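Local coordinates for protein aromatic-amino-acid:2-oxoglutarate transaminase (Candida albicans, PDB 6HND) that probably transfers amino groups from aromatic amino acids, and perhaps 2-aminoadipate, to a 2-oxo acid, using pyridoxal 5'-phosphate as cofactor, at residues T287-E292 against K401-Y406; K410-Y415 against E501-G506; Y423-V428 against A512-F517; V439-N444 against R508-V513; I467-G472 against F489-A494. All coordinates share one frame; numbering follows the deposited sequence.

Contact 1 (T287-E292 against K401-Y406); sequences TLPKYE and KMRLNY
The Arg403 guanidinium has Thr287 OG1 and a water in its plane at the edge, while Thr287 O and Pro289 CD approach it obliquely. The water bridges the two segments: it accepts from Arg403 NH2 at 2.6 Å and lies 2.9 Å from Thr287 OG1. Arg403 NE is close to both oxygens of the threonine, 2.8 Å from Thr287 O and 3.0 Å from Thr287 OG1. The arginine leaves its helix with CG anti to the backbone N (chi1 177°), and the chain stays extended as far as NE. Its tip meets that of Pro289, NH2 lying 3.5 Å from CD of the proline ring. Leu288 CD2 rests 4.1 Å from Tyr406 CB, at the root of a side chain whose ring turns away and stacks on Phe50 of the second subunit. His319 of helix 312-319 touches both Thr287 and Arg403. The pairing thus fastens the loop after strand 276-280 to the long helix 392-418 of an aspartate aminotransferase-like fold, at the subunit interface and near the cofactor site: the Tyr406 side chain is about 7 Å from that of Tyr283, which binds pyridoxal 5'-phosphate.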
# COMPACT_ATOMS: atom_id res chain seq x y z
N THR B 287 11.78 5.36 25.39
CA THR B 287 11.63 5.09 26.84
C THR B 287 11.85 6.42 27.56
O THR B 287 12.75 7.16 27.14
CB THR B 287 12.59 3.98 27.32
OG1 THR B 287 13.92 4.41 27.04
CG2 THR B 287 12.33 2.65 26.64
N LEU B 288 11.04 6.73 28.58
CA LEU B 288 11.06 8.05 29.26
C LEU B 288 11.31 7.83 30.74
O LEU B 288 10.54 7.11 31.37
CB LEU B 288 9.72 8.76 29.02
CG LEU B 288 9.21 8.80 27.59
CD1 LEU B 288 7.82 9.40 27.54
CD2 LEU B 288 10.16 9.57 26.69
N PRO B 289 12.38 8.42 31.33
CA PRO B 289 12.59 8.36 32.77
C PRO B 289 11.44 9.06 33.51
O PRO B 289 10.80 9.95 32.91
CB PRO B 289 13.91 9.08 33.06
CG PRO B 289 14.45 9.53 31.72
CD PRO B 289 13.41 9.21 30.66
N LYS B 290 11.16 8.63 34.75
CA LYS B 290 10.02 9.17 35.54
C LYS B 290 10.24 10.68 35.77
O LYS B 290 11.40 11.15 35.78
CB LYS B 290 9.74 8.33 36.79
CG LYS B 290 10.60 8.56 38.02
CD LYS B 290 9.84 8.19 39.30
CE LYS B 290 10.69 7.48 40.34
NZ LYS B 290 11.81 8.33 40.82
N TYR B 291 9.15 11.42 35.86
CA TYR B 291 9.18 12.90 35.93
C TYR B 291 10.14 13.38 37.03
O TYR B 291 10.08 12.88 38.17
CB TYR B 291 7.79 13.47 36.20
CG TYR B 291 7.79 14.94 36.50
CD1 TYR B 291 7.76 15.85 35.47
CD2 TYR B 291 7.83 15.41 37.80
CE1 TYR B 291 7.77 17.22 35.72
CE2 TYR B 291 7.82 16.77 38.07
CZ TYR B 291 7.81 17.67 37.03
OH TYR B 291 7.84 19.01 37.25
N GLU B 292 10.97 14.35 36.68
CA GLU B 292 11.62 15.26 37.66
C GLU B 292 11.54 16.71 37.12
O GLU B 292 11.51 16.87 35.89
CB GLU B 292 13.00 14.69 37.98
CG GLU B 292 14.08 14.96 36.94
CD GLU B 292 15.45 14.57 37.48
OE1 GLU B 292 15.62 13.37 37.85
OE2 GLU B 292 16.33 15.46 37.58
N LYS B 401 18.82 9.94 20.54
CA LYS B 401 18.72 11.42 20.41
C LYS B 401 17.25 11.84 20.47
O LYS B 401 16.93 12.82 21.20
CB LYS B 401 19.34 11.94 19.11
CG LYS B 401 20.86 11.83 19.01
CD LYS B 401 21.36 12.50 17.77
CE LYS B 401 22.87 12.53 17.69
NZ LYS B 401 23.44 11.17 17.66
N MET B 402 16.39 11.11 19.76
CA MET B 402 14.93 11.40 19.74
C MET B 402 14.36 11.19 21.14
O MET B 402 13.50 11.98 21.54
CB MET B 402 14.17 10.49 18.77
CG MET B 402 14.68 10.53 17.34
SD MET B 402 13.37 10.99 16.19
CE MET B 402 12.03 9.92 16.72
N ARG B 403 14.82 10.15 21.84
CA ARG B 403 14.41 9.83 23.24
C ARG B 403 14.54 11.07 24.13
O ARG B 403 13.55 11.38 24.89
CB ARG B 403 15.25 8.66 23.76
CG ARG B 403 14.96 8.31 25.20
CD ARG B 403 15.71 7.06 25.64
NE ARG B 403 15.58 6.94 27.08
CZ ARG B 403 16.28 7.64 27.98
NH1 ARG B 403 17.19 8.54 27.60
NH2 ARG B 403 16.06 7.44 29.26
N LEU B 404 15.70 11.74 24.05
CA LEU B 404 16.08 12.90 24.89
C LEU B 404 15.09 14.03 24.66
O LEU B 404 14.71 14.65 25.66
CB LEU B 404 17.49 13.40 24.55
CG LEU B 404 18.63 12.64 25.21
CD1 LEU B 404 19.95 13.34 24.90
CD2 LEU B 404 18.40 12.51 26.71
N ASN B 405 14.77 14.31 23.40
CA ASN B 405 13.78 15.36 23.03
C ASN B 405 12.43 15.04 23.70
O ASN B 405 11.86 15.92 24.38
CB ASN B 405 13.52 15.44 21.52
CG ASN B 405 14.18 16.63 20.86
OD1 ASN B 405 13.54 17.66 20.66
ND2 ASN B 405 15.44 16.46 20.46
N TYR B 406 11.93 13.83 23.45
CA TYR B 406 10.63 13.32 23.93
C TYR B 406 10.62 13.37 25.46
O TYR B 406 9.59 13.81 26.02
CB TYR B 406 10.35 11.93 23.35
CG TYR B 406 9.69 11.96 22.00
CD1 TYR B 406 8.34 12.23 21.88
CD2 TYR B 406 10.40 11.77 20.83
CE1 TYR B 406 7.72 12.29 20.64
CE2 TYR B 406 9.80 11.82 19.58
CZ TYR B 406 8.45 12.06 19.49
OH TYR B 406 7.82 12.12 18.29
O HOH W 1 14.47 5.44 29.71

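Contact 2 (K410-Y415 against E501-G506); sequences KDLLLY and EILESG
Leu413 and Ile502, with CA atoms 5.8 Å apart, mark where two helices pass side by side in the same general direction, their local axes approaching to 8.4 Å and crossing at -35°. Ile502 CG2, anti to its backbone N, presses against helix 392-418, 3.6 Å from Leu413 N and 3.9 Å from Leu413 CB. Leu412 crosses both Ile502 and Leu503 at about a right angle: its CD2 branch meets Ile502 CG2, whereas its CG and CD1 meet Leu503 CD2 at 3.8 Å. That same Leu503 methyl reaches the edge of the Tyr415 ring. Further along helix 499-518, Leu413 CD1 lies 4.2 Å from Gly506 CA, directly on the backbone. Glu501 O is a shared acceptor, taking Ser505 OG at 2.6 Å and Ser505 N from opposite faces of its plane. Leu413 also packs on Val439 of strand 438-443 and on Leu41 of the second subunit, so helices 392-418 and 499-518 meet between the small-domain sheet and the dimer partner.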
# COMPACT_ATOMS: atom_id res chain seq x y z
N LYS B 410 8.00 15.59 27.45
CA LYS B 410 7.00 14.99 28.37
C LYS B 410 7.06 15.70 29.74
O LYS B 410 5.98 16.03 30.30
CB LYS B 410 7.21 13.48 28.52
CG LYS B 410 6.22 12.83 29.48
CD LYS B 410 6.76 12.68 30.87
CE LYS B 410 7.74 11.54 31.00
NZ LYS B 410 8.12 11.31 32.41
N ASP B 411 8.26 15.91 30.26
CA ASP B 411 8.45 16.51 31.62
C ASP B 411 7.97 17.97 31.62
O ASP B 411 7.33 18.40 32.62
CB ASP B 411 9.90 16.39 32.07
CG ASP B 411 10.35 14.97 32.30
OD1 ASP B 411 9.46 14.07 32.47
OD2 ASP B 411 11.58 14.76 32.31
N LEU B 412 8.27 18.71 30.56
CA LEU B 412 7.82 20.12 30.39
C LEU B 412 6.29 20.17 30.49
O LEU B 412 5.76 20.87 31.38
CB LEU B 412 8.32 20.61 29.03
CG LEU B 412 8.49 22.11 28.88
CD1 LEU B 412 9.50 22.66 29.89
CD2 LEU B 412 8.91 22.43 27.45
N LEU B 413 5.58 19.40 29.65
CA LEU B 413 4.10 19.39 29.66
C LEU B 413 3.61 19.04 31.07
O LEU B 413 2.64 19.68 31.53
CB LEU B 413 3.59 18.39 28.63
CG LEU B 413 2.08 18.17 28.62
CD1 LEU B 413 1.37 19.47 28.26
CD2 LEU B 413 1.70 17.05 27.67
N LEU B 414 4.25 18.05 31.72
CA LEU B 414 3.88 17.63 33.10
C LEU B 414 4.13 18.79 34.09
O LEU B 414 3.25 18.99 34.95
CB LEU B 414 4.61 16.34 33.50
CG LEU B 414 3.74 15.08 33.44
CD1 LEU B 414 3.39 14.73 32.00
CD2 LEU B 414 4.40 13.90 34.11
N TYR B 415 5.25 19.52 33.97
CA TYR B 415 5.55 20.72 34.79
C TYR B 415 4.42 21.74 34.56
O TYR B 415 3.73 22.13 35.52
CB TYR B 415 6.94 21.27 34.45
CG TYR B 415 7.34 22.53 35.19
CD1 TYR B 415 7.75 22.48 36.51
CD2 TYR B 415 7.32 23.77 34.56
CE1 TYR B 415 8.10 23.63 37.19
CE2 TYR B 415 7.67 24.93 35.23
CZ TYR B 415 8.06 24.85 36.55
OH TYR B 415 8.41 25.98 37.25
N GLU B 501 5.36 26.55 23.01
CA GLU B 501 4.03 25.99 22.64
C GLU B 501 3.62 24.94 23.66
O GLU B 501 2.42 24.85 23.95
CB GLU B 501 4.04 25.43 21.24
CG GLU B 501 4.00 26.50 20.18
CD GLU B 501 4.17 25.96 18.77
OE1 GLU B 501 3.99 24.71 18.60
OE2 GLU B 501 4.51 26.76 17.87
N ILE B 502 4.57 24.18 24.22
CA ILE B 502 4.24 23.12 25.20
C ILE B 502 3.78 23.77 26.51
O ILE B 502 2.72 23.35 27.02
CB ILE B 502 5.42 22.16 25.41
CG1 ILE B 502 5.61 21.33 24.13
CG2 ILE B 502 5.20 21.30 26.65
CD1 ILE B 502 6.87 20.52 24.08
N LEU B 503 4.52 24.77 27.00
CA LEU B 503 4.16 25.45 28.27
C LEU B 503 2.79 26.08 28.08
O LEU B 503 1.96 25.92 28.96
CB LEU B 503 5.24 26.47 28.68
CG LEU B 503 6.59 25.84 29.07
CD1 LEU B 503 7.67 26.91 29.23
CD2 LEU B 503 6.49 24.99 30.33
N GLU B 504 2.55 26.70 26.92
CA GLU B 504 1.32 27.49 26.66
C GLU B 504 0.15 26.53 26.48
O GLU B 504 -0.94 26.88 26.91
CB GLU B 504 1.52 28.41 25.44
CG GLU B 504 0.27 29.18 25.01
CD GLU B 504 -0.39 30.12 26.01
OE1 GLU B 504 0.25 30.51 27.03
OE2 GLU B 504 -1.57 30.47 25.78
N SER B 505 0.39 25.36 25.86
CA SER B 505 -0.62 24.28 25.68
C SER B 505 -1.12 23.85 27.06
O SER B 505 -2.34 23.82 27.29
CB SER B 505 -0.04 23.13 24.89
OG SER B 505 0.22 23.51 23.55
N GLY B 506 -0.20 23.56 27.97
CA GLY B 506 -0.54 23.06 29.31
C GLY B 506 -1.26 24.11 30.12
O GLY B 506 -2.20 23.74 30.86

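Contact 3 (Y423-V428 against A512-F517); sequences YKKGYV and AVYEFF
Val513 O accepts the helical bond from Phe517 N at 2.9 Å and lies in plane at the edge of the Phe517 ring. That ring forms an offset stack with Tyr427, the centroids 4.4 Å apart and the planes at 14°. The side chains slide past each other in opposite directions, each setting its CB over the other's ring: Tyr427 CB is 3.8 Å from the Phe517 centroid, and Phe517 CB 3.6 Å from that of Tyr427, a reciprocal CH-pi pair. Lys425 CB covers the other face of Tyr427, while Tyr514 CD1 reaches the edge of that ring, 3.8 Å from Tyr427 CE2. Lys425 CD lies in plane at the edge of Tyr514. Beside the stack, Val428 and Val513 meet tip to tip, their CG1 atoms a tight 3.4 Å apart. A Schellman motif at Gly426, with positive phi (83°), turns the chain out of helix 421-424 and into strand 428-430. Val513 and Phe517 also touch strand 438-443, and helix 451-465 lies against Ala512 and Phe516.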
# COMPACT_ATOMS: atom_id res chain seq x y z
N TYR B 423 -4.44 21.57 38.96
CA TYR B 423 -3.71 20.42 39.55
C TYR B 423 -3.68 20.55 41.07
O TYR B 423 -3.99 19.56 41.78
CB TYR B 423 -2.29 20.28 39.00
CG TYR B 423 -1.56 19.10 39.58
CD1 TYR B 423 -1.89 17.80 39.21
CD2 TYR B 423 -0.60 19.27 40.57
CE1 TYR B 423 -1.26 16.70 39.78
CE2 TYR B 423 0.05 18.19 41.14
CZ TYR B 423 -0.29 16.90 40.74
OH TYR B 423 0.34 15.83 41.28
N LYS B 424 -3.28 21.71 41.58
CA LYS B 424 -3.08 21.94 43.05
C LYS B 424 -4.42 21.79 43.78
O LYS B 424 -4.41 21.27 44.90
CB LYS B 424 -2.36 23.26 43.28
CG LYS B 424 -0.87 23.22 42.96
CD LYS B 424 -0.27 24.59 42.70
CE LYS B 424 1.25 24.61 42.65
NZ LYS B 424 1.74 25.97 42.29
N LYS B 425 -5.53 22.13 43.14
CA LYS B 425 -6.88 21.97 43.74
C LYS B 425 -7.38 20.53 43.57
O LYS B 425 -8.41 20.19 44.17
CB LYS B 425 -7.84 23.02 43.17
CG LYS B 425 -7.48 24.45 43.54
CD LYS B 425 -8.59 25.45 43.31
CE LYS B 425 -9.69 25.41 44.36
NZ LYS B 425 -9.20 25.84 45.69
N GLY B 426 -6.71 19.69 42.78
CA GLY B 426 -7.12 18.29 42.55
C GLY B 426 -8.20 18.12 41.49
O GLY B 426 -8.81 17.07 41.45
N TYR B 427 -8.42 19.10 40.61
CA TYR B 427 -9.43 18.99 39.52
C TYR B 427 -8.88 18.07 38.42
O TYR B 427 -9.67 17.41 37.71
CB TYR B 427 -9.79 20.36 38.93
CG TYR B 427 -10.35 21.40 39.86
CD1 TYR B 427 -11.02 21.08 41.03
CD2 TYR B 427 -10.25 22.74 39.53
CE1 TYR B 427 -11.55 22.07 41.85
CE2 TYR B 427 -10.76 23.74 40.33
CZ TYR B 427 -11.42 23.41 41.50
OH TYR B 427 -11.89 24.43 42.27
N VAL B 428 -7.57 18.06 38.24
CA VAL B 428 -6.90 17.28 37.17
C VAL B 428 -5.75 16.50 37.80
O VAL B 428 -5.23 16.92 38.86
CB VAL B 428 -6.43 18.17 36.01
CG1 VAL B 428 -7.58 18.97 35.39
CG2 VAL B 428 -5.28 19.08 36.43
N ALA B 512 -8.63 26.35 31.22
CA ALA B 512 -9.97 25.93 30.75
C ALA B 512 -10.63 24.99 31.78
O ALA B 512 -11.82 25.16 32.04
CB ALA B 512 -9.84 25.28 29.40
N VAL B 513 -9.89 24.02 32.35
CA VAL B 513 -10.46 23.06 33.33
C VAL B 513 -10.82 23.82 34.60
O VAL B 513 -11.94 23.61 35.14
CB VAL B 513 -9.56 21.84 33.64
CG1 VAL B 513 -10.28 20.91 34.61
CG2 VAL B 513 -9.14 21.07 32.40
N TYR B 514 -9.90 24.68 35.07
CA TYR B 514 -10.09 25.56 36.24
C TYR B 514 -11.39 26.35 36.11
O TYR B 514 -12.21 26.31 37.04
CB TYR B 514 -8.95 26.55 36.43
CG TYR B 514 -9.11 27.33 37.71
CD1 TYR B 514 -8.86 26.73 38.93
CD2 TYR B 514 -9.60 28.63 37.72
CE1 TYR B 514 -9.05 27.40 40.12
CE2 TYR B 514 -9.80 29.32 38.91
CZ TYR B 514 -9.53 28.70 40.12
OH TYR B 514 -9.71 29.32 41.32
N GLU B 515 -11.58 27.06 34.99
CA GLU B 515 -12.80 27.88 34.79
C GLU B 515 -14.00 26.94 34.82
O GLU B 515 -15.01 27.29 35.45
CB GLU B 515 -12.78 28.69 33.50
CG GLU B 515 -13.76 29.86 33.50
CD GLU B 515 -14.29 30.26 32.13
OE1 GLU B 515 -15.52 30.06 31.87
OE2 GLU B 515 -13.49 30.77 31.30
N PHE B 516 -13.89 25.78 34.18
CA PHE B 516 -15.05 24.87 34.02
C PHE B 516 -15.51 24.42 35.40
O PHE B 516 -16.74 24.46 35.67
CB PHE B 516 -14.69 23.72 33.07
CG PHE B 516 -15.72 22.62 32.99
CD1 PHE B 516 -16.84 22.76 32.19
CD2 PHE B 516 -15.52 21.44 33.66
CE1 PHE B 516 -17.77 21.74 32.10
CE2 PHE B 516 -16.46 20.42 33.57
CZ PHE B 516 -17.58 20.57 32.80
N PHE B 517 -14.56 24.05 36.27
CA PHE B 517 -14.82 23.65 37.68
C PHE B 517 -15.35 24.83 38.51
O PHE B 517 -16.37 24.65 39.23
CB PHE B 517 -13.56 23.00 38.29
CG PHE B 517 -13.51 21.50 38.13
CD1 PHE B 517 -13.19 20.92 36.91
CD2 PHE B 517 -13.84 20.67 39.19
CE1 PHE B 517 -13.15 19.54 36.77
CE2 PHE B 517 -13.81 19.29 39.05
CZ PHE B 517 -13.46 18.73 37.84

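Contact 4 (V439-N444 against R508-V513); sequences VTFKIN and RLTDAV
Phe441 and Leu509 reach toward each other tip to tip, the phenylalanine from the strand, the leucine from the helix. Leu509 CD2 sits over the centre of the Phe441 ring, 3.6 Å from the centroid and 8° off the normal, a CH-pi contact. Leu509 CG lies 3.6 Å from Phe441 CE2, so the branch point as well as the methyl bears on that face. Leu509 CG is anti to the backbone N (chi1 -178°), which sets the branch point over the ring. Val513, one helical turn on, approaches the same ring differently: its CG2 is in plane at the edge, 3.9 Å from Phe441 CE2, and also meets Ile443 CD1 at 4.3 Å. Strand and helix segments run nearly parallel, their axes 11.6 Å apart at closest approach and 13° apart in direction. This is alpha/beta packing of helix 499-518 on one face of the antiparallel sheet of the small domain, in which strand 438-443 lies between strands 428-430 and 488-492. Leu491 and Val428 of these neighbouring strands flank Phe441 on that face. Thr510 offers its methyl to the ring, CG2 standing 4.1 Å from Phe441 CZ, while its hydroxyl is occupied within the helix by Gly506 O and Lys507 O. At the start of the helix segment, Arg508 NH1 is hydrogen-bonded to Gly466 O and to Lys37 O of the second subunit.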
# COMPACT_ATOMS: atom_id res chain seq x y z
N VAL B 439 0.09 11.38 26.98
CA VAL B 439 -0.21 11.58 28.42
C VAL B 439 -1.71 11.40 28.65
O VAL B 439 -2.50 12.10 27.98
CB VAL B 439 0.22 12.97 28.89
CG1 VAL B 439 -0.13 13.16 30.36
CG2 VAL B 439 1.70 13.21 28.68
N THR B 440 -2.09 10.53 29.59
CA THR B 440 -3.46 10.52 30.16
C THR B 440 -3.61 11.70 31.14
O THR B 440 -2.86 11.79 32.17
CB THR B 440 -3.83 9.20 30.85
OG1 THR B 440 -3.80 8.16 29.88
CG2 THR B 440 -5.21 9.23 31.46
N PHE B 441 -4.57 12.56 30.83
CA PHE B 441 -4.92 13.76 31.61
C PHE B 441 -6.31 13.52 32.19
O PHE B 441 -7.30 13.60 31.43
CB PHE B 441 -4.87 15.00 30.72
CG PHE B 441 -5.09 16.31 31.41
CD1 PHE B 441 -4.11 16.88 32.20
CD2 PHE B 441 -6.26 17.03 31.21
CE1 PHE B 441 -4.29 18.11 32.80
CE2 PHE B 441 -6.46 18.25 31.83
CZ PHE B 441 -5.46 18.81 32.60
N LYS B 442 -6.35 13.20 33.47
CA LYS B 442 -7.57 12.83 34.22
C LYS B 442 -8.30 14.09 34.67
O LYS B 442 -7.66 15.08 35.06
CB LYS B 442 -7.19 11.91 35.38
CG LYS B 442 -6.74 10.52 34.95
CD LYS B 442 -6.76 9.49 36.05
CE LYS B 442 -5.44 9.41 36.78
NZ LYS B 442 -5.30 8.12 37.49
N ILE B 443 -9.62 14.04 34.58
CA ILE B 443 -10.56 15.07 35.07
C ILE B 443 -11.31 14.45 36.25
O ILE B 443 -12.10 13.50 35.99
CB ILE B 443 -11.52 15.48 33.94
CG1 ILE B 443 -10.80 15.79 32.63
CG2 ILE B 443 -12.41 16.62 34.42
CD1 ILE B 443 -9.68 16.81 32.74
N ASN B 444 -11.06 14.96 37.46
CA ASN B 444 -11.69 14.49 38.73
C ASN B 444 -13.10 15.09 38.81
O ASN B 444 -13.40 15.87 39.75
CB ASN B 444 -10.75 14.72 39.94
CG ASN B 444 -9.43 13.97 39.79
OD1 ASN B 444 -9.37 12.88 39.19
ND2 ASN B 444 -8.34 14.51 40.33
N ARG B 508 -3.23 26.69 28.76
CA ARG B 508 -4.60 26.81 28.21
C ARG B 508 -5.45 25.61 28.70
O ARG B 508 -6.65 25.81 29.02
CB ARG B 508 -4.54 26.91 26.69
CG ARG B 508 -3.85 28.16 26.17
CD ARG B 508 -3.95 28.19 24.65
NE ARG B 508 -3.22 29.27 24.00
CZ ARG B 508 -3.23 29.52 22.69
NH1 ARG B 508 -3.90 28.76 21.83
NH2 ARG B 508 -2.54 30.54 22.22
N LEU B 509 -4.87 24.41 28.73
CA LEU B 509 -5.56 23.16 29.13
C LEU B 509 -6.13 23.36 30.53
O LEU B 509 -7.34 23.21 30.73
CB LEU B 509 -4.54 22.02 29.13
CG LEU B 509 -5.08 20.64 29.49
CD1 LEU B 509 -6.26 20.26 28.60
CD2 LEU B 509 -3.97 19.61 29.38
N THR B 510 -5.24 23.74 31.44
CA THR B 510 -5.49 23.80 32.89
C THR B 510 -6.34 25.03 33.25
O THR B 510 -7.17 24.88 34.17
CB THR B 510 -4.14 23.70 33.60
OG1 THR B 510 -3.27 24.68 33.02
CG2 THR B 510 -3.56 22.32 33.43
N ASP B 511 -6.14 26.17 32.57
CA ASP B 511 -6.98 27.39 32.70
C ASP B 511 -8.43 27.03 32.34
O ASP B 511 -9.36 27.38 33.09
CB ASP B 511 -6.53 28.51 31.76
CG ASP B 511 -5.26 29.28 32.11
OD1 ASP B 511 -4.72 29.12 33.24
OD2 ASP B 511 -4.81 30.04 31.22
N ALA B 512 -8.63 26.35 31.22
CA ALA B 512 -9.97 25.93 30.75
C ALA B 512 -10.63 24.99 31.78
O ALA B 512 -11.82 25.16 32.04
CB ALA B 512 -9.84 25.28 29.40
N VAL B 513 -9.89 24.02 32.35
CA VAL B 513 -10.46 23.06 33.33
C VAL B 513 -10.82 23.82 34.60
O VAL B 513 -11.94 23.61 35.14
CB VAL B 513 -9.56 21.84 33.64
CG1 VAL B 513 -10.28 20.91 34.61
CG2 VAL B 513 -9.14 21.07 32.40

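Contact 5 (I467-G472 against F489-A494); sequences ILVVPG and FRLCYA
Arg490 N donates to Val470 O at 2.9 Å with an angle of 161° at the hydrogen, meeting the oxygen nearly along the C=O axis. Phe489 CA comes to the same carbonyl at 3.4 Å in a CA-H...O contact. Val469 CG2 meets Phe489 CD1 at 3.3 Å. Val469 CG1 lies a tight 3.5 Å from Leu491 CD2, the two side chains running side by side. Val470 with Arg490 is an antiparallel hydrogen-bonded pair, and Pro471 with Phe489 a non-hydrogen-bonded pair. The short strand 470-471 is thereby the outermost strand, within this chain, of the four-stranded antiparallel sheet of the small domain. Pro471 N lies in plane at the edge of the Phe489 ring, while Pro471 CB is 4.1 Å from Phe489 CE1. On the face carrying Val470 and Arg490, Val470 CG2 touches Arg490 NH2 at 3.8 Å. The arginine bends at chi3 (76°), and its end is held by several groups: Ser42 O of the second subunit accepts from NH2, Asn252 OD1 from NH1, and Phe438 makes a cation-pi contact. Asn252 binds pyridoxal phosphate and the Arg490 side chain is about 6 Å from the bound cofactor, consistent with the arginine that holds the substrate alpha-carboxylate in this family. On the other face, Met455 and Leu458 of helix 451-465 pack on Phe489. Upstream, Ile467 and Leu468 join a parallel ladder with a strand of the second subunit.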
# COMPACT_ATOMS: atom_id res chain seq x y z
N ILE B 467 -6.97 25.13 22.94
CA ILE B 467 -6.16 23.90 23.14
C ILE B 467 -6.98 22.71 22.62
O ILE B 467 -8.12 22.46 23.13
CB ILE B 467 -5.68 23.78 24.61
CG1 ILE B 467 -4.72 22.61 24.82
CG2 ILE B 467 -6.86 23.71 25.57
CD1 ILE B 467 -3.47 22.67 23.96
N LEU B 468 -6.46 22.03 21.59
CA LEU B 468 -7.11 20.83 21.01
C LEU B 468 -6.56 19.56 21.69
O LEU B 468 -5.32 19.43 21.82
CB LEU B 468 -6.85 20.81 19.50
CG LEU B 468 -7.28 22.05 18.71
CD1 LEU B 468 -7.02 21.85 17.22
CD2 LEU B 468 -8.75 22.41 18.97
N VAL B 469 -7.46 18.66 22.10
CA VAL B 469 -7.13 17.35 22.72
C VAL B 469 -8.11 16.30 22.19
O VAL B 469 -9.04 16.67 21.47
CB VAL B 469 -7.14 17.40 24.26
CG1 VAL B 469 -6.12 18.39 24.78
CG2 VAL B 469 -8.52 17.70 24.82
N VAL B 470 -7.88 15.03 22.53
CA VAL B 470 -8.75 13.88 22.17
C VAL B 470 -9.39 13.39 23.45
O VAL B 470 -8.68 13.00 24.36
CB VAL B 470 -7.94 12.77 21.48
CG1 VAL B 470 -8.80 11.56 21.14
CG2 VAL B 470 -7.28 13.30 20.22
N PRO B 471 -10.74 13.41 23.56
CA PRO B 471 -11.42 12.78 24.69
C PRO B 471 -11.33 11.25 24.60
O PRO B 471 -11.37 10.71 23.50
CB PRO B 471 -12.87 13.27 24.52
CG PRO B 471 -13.03 13.42 23.04
CD PRO B 471 -11.69 13.95 22.59
N GLY B 472 -11.21 10.60 25.76
CA GLY B 472 -11.07 9.13 25.86
C GLY B 472 -12.28 8.41 25.29
O GLY B 472 -12.09 7.30 24.76
N PHE B 489 -8.62 13.25 28.97
CA PHE B 489 -8.14 13.64 27.62
C PHE B 489 -6.77 13.02 27.40
O PHE B 489 -5.99 12.94 28.35
CB PHE B 489 -8.09 15.15 27.50
CG PHE B 489 -9.41 15.84 27.70
CD1 PHE B 489 -10.39 15.76 26.72
CD2 PHE B 489 -9.64 16.59 28.84
CE1 PHE B 489 -11.61 16.39 26.91
CE2 PHE B 489 -10.88 17.19 29.04
CZ PHE B 489 -11.86 17.10 28.07
N ARG B 490 -6.51 12.56 26.18
CA ARG B 490 -5.16 12.14 25.74
C ARG B 490 -4.46 13.39 25.25
O ARG B 490 -5.05 14.10 24.39
CB ARG B 490 -5.20 11.11 24.61
CG ARG B 490 -3.83 10.56 24.23
CD ARG B 490 -3.87 9.78 22.93
NE ARG B 490 -3.95 10.69 21.80
CZ ARG B 490 -4.02 10.33 20.54
NH1 ARG B 490 -4.01 9.05 20.21
NH2 ARG B 490 -4.10 11.25 19.60
N LEU B 491 -3.23 13.58 25.69
CA LEU B 491 -2.37 14.73 25.29
C LEU B 491 -1.20 14.17 24.51
O LEU B 491 -0.68 13.13 24.94
CB LEU B 491 -1.88 15.46 26.53
CG LEU B 491 -2.95 15.78 27.58
CD1 LEU B 491 -2.29 16.41 28.79
CD2 LEU B 491 -4.01 16.70 27.00
N CYS B 492 -0.85 14.82 23.40
CA CYS B 492 0.35 14.49 22.61
C CYS B 492 1.28 15.71 22.50
O CYS B 492 0.81 16.75 22.01
CB CYS B 492 -0.02 13.98 21.23
SG CYS B 492 1.45 13.59 20.25
N TYR B 493 2.53 15.54 22.93
CA TYR B 493 3.61 16.58 22.97
C TYR B 493 4.60 16.35 21.82
O TYR B 493 5.74 16.82 21.88
CB TYR B 493 4.30 16.57 24.34
CG TYR B 493 4.65 15.19 24.84
CD1 TYR B 493 5.80 14.56 24.40
CD2 TYR B 493 3.80 14.49 25.68
CE1 TYR B 493 6.13 13.28 24.81
CE2 TYR B 493 4.13 13.23 26.14
CZ TYR B 493 5.29 12.62 25.69
OH TYR B 493 5.61 11.36 26.09
N ALA B 494 4.18 15.60 20.79
CA ALA B 494 5.03 15.28 19.63
C ALA B 494 4.92 16.39 18.59
O ALA B 494 5.90 16.58 17.85
CB ALA B 494 4.63 13.93 19.06

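Overall arrangement
From the N terminus, contact 1 opens in the loop after strand 276-280 and closes on helix 392-418 before any other contact begins. Contact 2 opens further along that helix and closes on helix 499-518. Contacts 3 and 4 open later, within its loop, and close beyond it on the same helix, sharing Ala512 and Val513, so both cross contact 2. Contact 5, between strands 470-471 and 488-492, nests inside the loops of contacts 2, 3 and 4. Backbone bonds between strands 438-443 and 488-492 join contact 4 to contact 5, and Pro289 O with Lys410 NZ joins contact 1 to contact 2. Together they tie the small-domain sheet, its helices and the loop that follows strand 276-280 of the large domain.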